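Local structure of penicillin binding protein 2X (Streptococcus thermophilus, 5U47) at residues F75-A79 with T93-R98; I81-L86 with D121-F126. The protein probably acts as a penicillin-sensitive transpeptidase that cross-links peptidoglycan strands for the septal cell wall during cell division. The protein carries 1 engineered substitution. One frame throughout, in Å; residues are numbered along the deposited sequence. Where two conformers were deposited one is given.

Interaction 1 (F75-A79 with T93-R98)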
loop_
_atom_site.group_PDB
_atom_site.type_symbol
_atom_site.label_atom_id
_atom_site.label_comp_id
_atom_site.label_asym_id
_atom_site.label_seq_id
_atom_site.Cartn_x
_atom_site.Cartn_y
_atom_site.Cartn_z
ATOM N N PHE A 75 -54.063 0.500 -12.625
ATOM C CA PHE A 75 -53.011 -0.066 -13.506
ATOM C C PHE A 75 -52.588 0.863 -14.665
ATOM O O PHE A 75 -51.390 1.088 -14.892
ATOM C CB PHE A 75 -53.491 -1.415 -14.073
ATOM C CG PHE A 75 -53.253 -2.603 -13.170
ATOM C CD1 PHE A 75 -53.143 -2.477 -11.782
ATOM C CD2 PHE A 75 -53.207 -3.882 -13.719
ATOM C CE1 PHE A 75 -52.937 -3.595 -10.978
ATOM C CE2 PHE A 75 -53.017 -5.003 -12.914
ATOM C CZ PHE A 75 -52.880 -4.858 -11.541
ATOM N N ASP A 76 -53.578 1.402 -15.374
ATOM C CA ASP A 76 -53.347 2.293 -16.516
ATOM C C ASP A 76 -52.640 3.592 -16.130
ATOM O O ASP A 76 -51.805 4.085 -16.883
ATOM C CB ASP A 76 -54.680 2.639 -17.201
ATOM C CG ASP A 76 -54.495 3.484 -18.458
ATOM O OD1 ASP A 76 -53.771 3.044 -19.381
ATOM O OD2 ASP A 76 -55.088 4.580 -18.527
ATOM N N LYS A 77 -52.997 4.163 -14.979
ATOM C CA LYS A 77 -52.358 5.409 -14.537
ATOM C C LYS A 77 -50.889 5.146 -14.167
ATOM O O LYS A 77 -50.009 5.971 -14.443
ATOM C CB LYS A 77 -53.131 6.054 -13.382
ATOM C CG LYS A 77 -52.521 7.346 -12.845
ATOM C CD LYS A 77 -52.210 8.356 -13.952
ATOM C CE LYS A 77 -51.620 9.635 -13.386
ATOM N NZ LYS A 77 -51.197 10.567 -14.463
ATOM N N VAL A 78 -50.632 3.988 -13.555
ATOM C CA VAL A 78 -49.272 3.575 -13.218
ATOM C C VAL A 78 -48.447 3.462 -14.507
ATOM O O VAL A 78 -47.286 3.884 -14.537
ATOM C CB VAL A 78 -49.243 2.236 -12.431
ATOM C CG1 VAL A 78 -47.813 1.728 -12.254
ATOM C CG2 VAL A 78 -49.912 2.392 -11.071
ATOM N N ALA A 79 -49.049 2.926 -15.573
ATOM C CA ALA A 79 -48.323 2.795 -16.848
ATOM C C ALA A 79 -47.980 4.173 -17.438
ATOM O O ALA A 79 -46.867 4.382 -17.962
ATOM C CB ALA A 79 -49.116 1.965 -17.839
ATOM N N THR A 93 -45.568 -2.585 -18.554
ATOM C CA THR A 93 -46.017 -2.255 -17.190
ATOM C C THR A 93 -47.323 -2.993 -16.906
ATOM O O THR A 93 -47.445 -3.665 -15.884
ATOM C CB THR A 93 -46.243 -0.726 -17.018
ATOM O OG1 THR A 93 -45.002 -0.028 -17.182
ATOM C CG2 THR A 93 -46.831 -0.381 -15.637
ATOM N N LEU A 94 -48.288 -2.861 -17.823
ATOM C CA LEU A 94 -49.590 -3.529 -17.699
ATOM C C LEU A 94 -49.444 -5.051 -17.608
ATOM O O LEU A 94 -50.069 -5.681 -16.748
ATOM C CB LEU A 94 -50.526 -3.138 -18.856
ATOM C CG LEU A 94 -51.049 -1.695 -18.810
ATOM C CD1 LEU A 94 -51.673 -1.292 -20.137
ATOM C CD2 LEU A 94 -52.045 -1.502 -17.669
ATOM N N ALA A 95 -48.600 -5.624 -18.469
ATOM C CA ALA A 95 -48.344 -7.074 -18.473
ATOM C C ALA A 95 -47.882 -7.538 -17.110
ATOM O O ALA A 95 -48.499 -8.426 -16.510
ATOM C CB ALA A 95 -47.298 -7.438 -19.513
ATOM N N GLN A 96 -46.818 -6.901 -16.618
ATOM C CA GLN A 96 -46.232 -7.229 -15.315
ATOM C C GLN A 96 -47.232 -7.096 -14.171
ATOM O O GLN A 96 -47.350 -7.994 -13.340
ATOM C CB GLN A 96 -45.015 -6.341 -15.030
ATOM C CG GLN A 96 -43.803 -6.585 -15.919
ATOM C CD GLN A 96 -43.207 -7.965 -15.727
ATOM O OE1 GLN A 96 -43.754 -8.963 -16.186
ATOM N NE2 GLN A 96 -42.072 -8.022 -15.070
ATOM N N LEU A 97 -47.948 -5.974 -14.143
ATOM C CA LEU A 97 -48.946 -5.710 -13.114
ATOM C C LEU A 97 -50.037 -6.783 -13.063
ATOM O O LEU A 97 -50.554 -7.080 -11.980
ATOM C CB LEU A 97 -49.564 -4.311 -13.305
ATOM C CG LEU A 97 -48.678 -3.101 -12.968
ATOM C CD1 LEU A 97 -49.327 -1.795 -13.404
ATOM C CD2 LEU A 97 -48.366 -3.072 -11.476
ATOM N N ARG A 98 -50.363 -7.368 -14.224
ATOM C CA ARG A 98 -51.372 -8.441 -14.325
ATOM C C ARG A 98 -50.799 -9.873 -14.197
ATOM O O ARG A 98 -51.525 -10.827 -14.446
ATOM C CB ARG A 98 -52.118 -8.352 -15.671
ATOM C CG ARG A 98 -52.827 -7.036 -15.945
ATOM C CD ARG A 98 -53.439 -7.040 -17.338
ATOM N NE ARG A 98 -53.786 -5.698 -17.809
ATOM C CZ ARG A 98 -54.862 -4.997 -17.442
ATOM N NH1 ARG A 98 -55.736 -5.476 -16.550
ATOM N NH2 ARG A 98 -55.056 -3.786 -17.963
HETATM O O HOH W 1 -45.642 2.116 -18.620
#

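Interaction 2 (I81-L86 with D121-F126)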
loop_
_atom_site.group_PDB
_atom_site.type_symbol
_atom_site.label_atom_id
_atom_site.label_comp_id
_atom_site.label_asym_id
_atom_site.label_seq_id
_atom_site.Cartn_x
_atom_site.Cartn_y
_atom_site.Cartn_z
ATOM N N ILE A 81 -47.523 6.895 -15.776
ATOM C CA ILE A 81 -46.444 7.398 -14.935
ATOM C C ILE A 81 -45.091 6.744 -15.280
ATOM O O ILE A 81 -44.090 7.451 -15.433
ATOM C CB ILE A 81 -46.785 7.239 -13.433
ATOM C CG1 ILE A 81 -47.964 8.170 -13.071
ATOM C CG2 ILE A 81 -45.563 7.567 -12.572
ATOM C CD1 ILE A 81 -48.586 7.918 -11.710
ATOM N N LEU A 82 -45.068 5.418 -15.422
ATOM C CA LEU A 82 -43.824 4.713 -15.734
ATOM C C LEU A 82 -43.278 5.065 -17.124
ATOM O O LEU A 82 -42.050 5.110 -17.323
ATOM C CB LEU A 82 -43.964 3.196 -15.545
ATOM C CG LEU A 82 -44.270 2.696 -14.114
ATOM C CD1 LEU A 82 -43.812 1.250 -13.961
ATOM C CD2 LEU A 82 -43.595 3.531 -13.033
ATOM N N LYS A 83 -44.178 5.317 -18.073
ATOM C CA LYS A 83 -43.783 5.707 -19.422
ATOM C C LYS A 83 -43.126 7.083 -19.386
ATOM O O LYS A 83 -41.987 7.245 -19.825
ATOM C CB LYS A 83 -44.996 5.726 -20.359
ATOM C CG LYS A 83 -44.671 6.129 -21.797
ATOM C CD LYS A 83 -43.704 5.158 -22.462
ATOM C CE LYS A 83 -43.366 5.588 -23.887
ATOM N NZ LYS A 83 -42.411 4.649 -24.535
ATOM N N ASP A 84 -43.838 8.062 -18.834
ATOM C CA ASP A 84 -43.317 9.424 -18.750
ATOM C C ASP A 84 -42.003 9.524 -17.944
ATOM O O ASP A 84 -41.050 10.172 -18.386
ATOM C CB ASP A 84 -44.369 10.351 -18.124
ATOM C CG ASP A 84 -43.836 11.760 -17.880
ATOM O OD1 ASP A 84 -43.165 12.324 -18.782
ATOM O OD2 ASP A 84 -44.087 12.298 -16.777
ATOM N N LYS A 85 -41.956 8.859 -16.788
ATOM C CA LYS A 85 -40.794 8.934 -15.876
ATOM C C LYS A 85 -39.599 7.977 -16.147
ATOM O O LYS A 85 -38.459 8.360 -15.903
ATOM C CB LYS A 85 -41.269 8.733 -14.436
ATOM C CG LYS A 85 -42.347 9.708 -13.967
ATOM C CD LYS A 85 -41.852 11.145 -13.895
ATOM C CE LYS A 85 -42.902 12.048 -13.256
ATOM N NZ LYS A 85 -42.466 13.470 -13.178
ATOM N N LEU A 86 -39.861 6.759 -16.630
ATOM C CA LEU A 86 -38.812 5.759 -16.897
ATOM C C LEU A 86 -38.698 5.298 -18.346
ATOM O O LEU A 86 -37.793 4.533 -18.667
ATOM C CB LEU A 86 -39.029 4.507 -16.036
ATOM C CG LEU A 86 -38.926 4.672 -14.516
ATOM C CD1 LEU A 86 -39.253 3.354 -13.833
ATOM C CD2 LEU A 86 -37.540 5.163 -14.109
ATOM N N ASP A 121 -39.340 11.793 -7.240
ATOM C CA ASP A 121 -40.315 12.319 -8.189
ATOM C C ASP A 121 -41.426 11.273 -8.360
ATOM O O ASP A 121 -42.609 11.589 -8.188
ATOM C CB ASP A 121 -39.620 12.644 -9.528
ATOM C CG ASP A 121 -40.552 13.272 -10.552
ATOM O OD1 ASP A 121 -41.741 13.479 -10.272
ATOM O OD2 ASP A 121 -40.080 13.562 -11.664
ATOM N N LEU A 122 -41.041 10.031 -8.664
ATOM C CA LEU A 122 -42.016 8.928 -8.801
ATOM C C LEU A 122 -42.892 8.785 -7.560
ATOM O O LEU A 122 -44.105 8.650 -7.685
ATOM C CB LEU A 122 -41.331 7.580 -9.077
ATOM C CG LEU A 122 -40.881 7.222 -10.498
ATOM C CD1 LEU A 122 -39.964 6.009 -10.490
ATOM C CD2 LEU A 122 -42.081 6.950 -11.383
ATOM N N GLU A 123 -42.284 8.803 -6.372
ATOM C CA GLU A 123 -43.060 8.689 -5.124
ATOM C C GLU A 123 -44.098 9.793 -5.004
ATOM O O GLU A 123 -45.255 9.524 -4.703
ATOM C CB GLU A 123 -42.173 8.709 -3.885
ATOM C CG GLU A 123 -41.552 7.371 -3.527
ATOM C CD GLU A 123 -40.933 7.383 -2.135
ATOM O OE1 GLU A 123 -40.207 8.345 -1.809
ATOM O OE2 GLU A 123 -41.173 6.428 -1.371
ATOM N N LYS A 124 -43.672 11.033 -5.249
ATOM C CA LYS A 124 -44.575 12.183 -5.197
ATOM C C LYS A 124 -45.720 12.015 -6.189
ATOM O O LYS A 124 -46.853 12.389 -5.902
ATOM C CB LYS A 124 -43.823 13.491 -5.489
ATOM C CG LYS A 124 -44.699 14.735 -5.397
ATOM C CD LYS A 124 -43.915 16.020 -5.621
ATOM C CE LYS A 124 -44.846 17.224 -5.538
ATOM N NZ LYS A 124 -44.133 18.521 -5.724
ATOM N N THR A 125 -45.413 11.438 -7.346
ATOM C CA THR A 125 -46.411 11.226 -8.390
ATOM C C THR A 125 -47.475 10.207 -7.961
ATOM O O THR A 125 -48.656 10.420 -8.204
ATOM C CB THR A 125 -45.731 10.817 -9.723
ATOM O OG1 THR A 125 -44.726 11.784 -10.059
ATOM C CG2 THR A 125 -46.727 10.746 -10.856
ATOM N N PHE A 126 -47.068 9.112 -7.322
ATOM C CA PHE A 126 -48.035 8.090 -6.866
ATOM C C PHE A 126 -48.893 8.610 -5.718
ATOM O O PHE A 126 -50.090 8.351 -5.667
ATOM C CB PHE A 126 -47.343 6.787 -6.440
ATOM C CG PHE A 126 -46.650 6.060 -7.566
ATOM C CD1 PHE A 126 -47.361 5.640 -8.676
ATOM C CD2 PHE A 126 -45.290 5.743 -7.487
ATOM C CE1 PHE A 126 -46.735 4.958 -9.711
ATOM C CE2 PHE A 126 -44.657 5.062 -8.520
ATOM C CZ PHE A 126 -45.378 4.669 -9.632
#

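Interaction 1 (F75-A79 with T93-R98)
Segments 75-79 and 93-98 belong to successive helices, 72-86 and 90-97, that the chain joins by a short turn. The axes of their helical parts come within 9.5 Å, with 136° between the N-to-C directions, so the pair is roughly antiparallel but clearly splayed. The backbones are nearest at Ala79 and Thr93, whose CA atoms lie 5.6 Å apart; Phe75 CA and Leu94 CA follow at 6.4 Å. Helical order on the second side holds through Leu97 N to Thr93 O (2.9 Å) and Arg98 N to Leu94 O (3.1 Å), and Arg98 is the first residue to leave helical phi/psi.

Phe75 contributes the largest buried area. Its ring lies over Leu97 in a CH-pi contact: Leu97 CB is 3.7 Å from the ring centroid and 17° off the normal. Phe75 CZ also reaches Leu97 O at 3.2 Å. At the ring edge sits Arg98 CG, 3.7 Å from Phe75 CE2, while Leu94 CD2 meets Phe75 CB at 3.9 Å. Farther along, Val78 CG1 packs on Leu97 CD1 (4.0 Å), and the small Ala79 admits Thr93 CG2 to 3.7 Å from Ala79 CA. Phe107 covers Thr93 and Leu97 from a loop.

The one polar link is indirect: a water donates to Ala79 O at 2.7 Å and accepts from Thr93 OG1 at 2.7 Å. With no direct hydrogen bond between the segments, the helical hairpin is held at this point by apolar fit around the Phe75 ring, and Thr93 takes part twice, its CG2 against Ala79 and its OG1 donating to the water.

Interaction 2 (I81-L86 with D121-F126)
Lys85 supplies the polar link between segments 81-86 and 121-126. Its NZ donates to Asp121 OD2 at 2.8 Å and weakly to Asp121 OD1 at 3.0 Å, so this salt bridge engages both carboxylate oxygens. Within the second helix, Thr125 OG1 donates to Asp121 O at 2.8 Å, and its m rotamer turns the hydroxyl back along the helix to do so. Asp121 O also takes Thr125 N at 2.9 Å, the regular helical bond. Thr125 OG1, although 3.7 Å from Lys85 CE, is thus satisfied inside its own helix.

Beside this ion pair the contact is apolar. Leu122 is a knob in a hole formed by Ile81, Leu82, Lys85 and Leu86; Leu122 CD2 lies 3.6 Å from Lys85 CB and 3.7 Å from Ile81 CG2. Ile81 CD1 meets Thr125 CG2 at 3.5 Å, and Leu82 CD2 approaches the Phe126 ring edge, 4.0 Å from Phe126 CZ. Leu82 and Phe126 both continue onto Ile52 of strand 42-55.

The axes of the two short segments come within 11.1 Å at 155°, a near-antiparallel helix pair with one knob, Leu122, set against the sheet of the PBP dimerisation domain.

Helix 72-86 serves both contacts: its earlier turns receive helix 90-97 in interaction 1, its later turns helix 116-128 in interaction 2. The centres are 13 Å apart, and the two touch through Thr93 OG1 to Leu82 CD1 (3.7 Å) and Val78 CG1 to Phe126 CE1 (4.2 Å), so helix 72-86 bridges the other two helices, which do not meet through these segments. Buried areas are alike, 386 and 383 Å². Interaction 1 is the more buried and combines an aromatic CH-pi contact with a water bridge; interaction 2 adds a charged pair at its partly exposed edge. Both lie in the dimerisation-domain part, far from the chain centre (about 52 and 46 Å between centres).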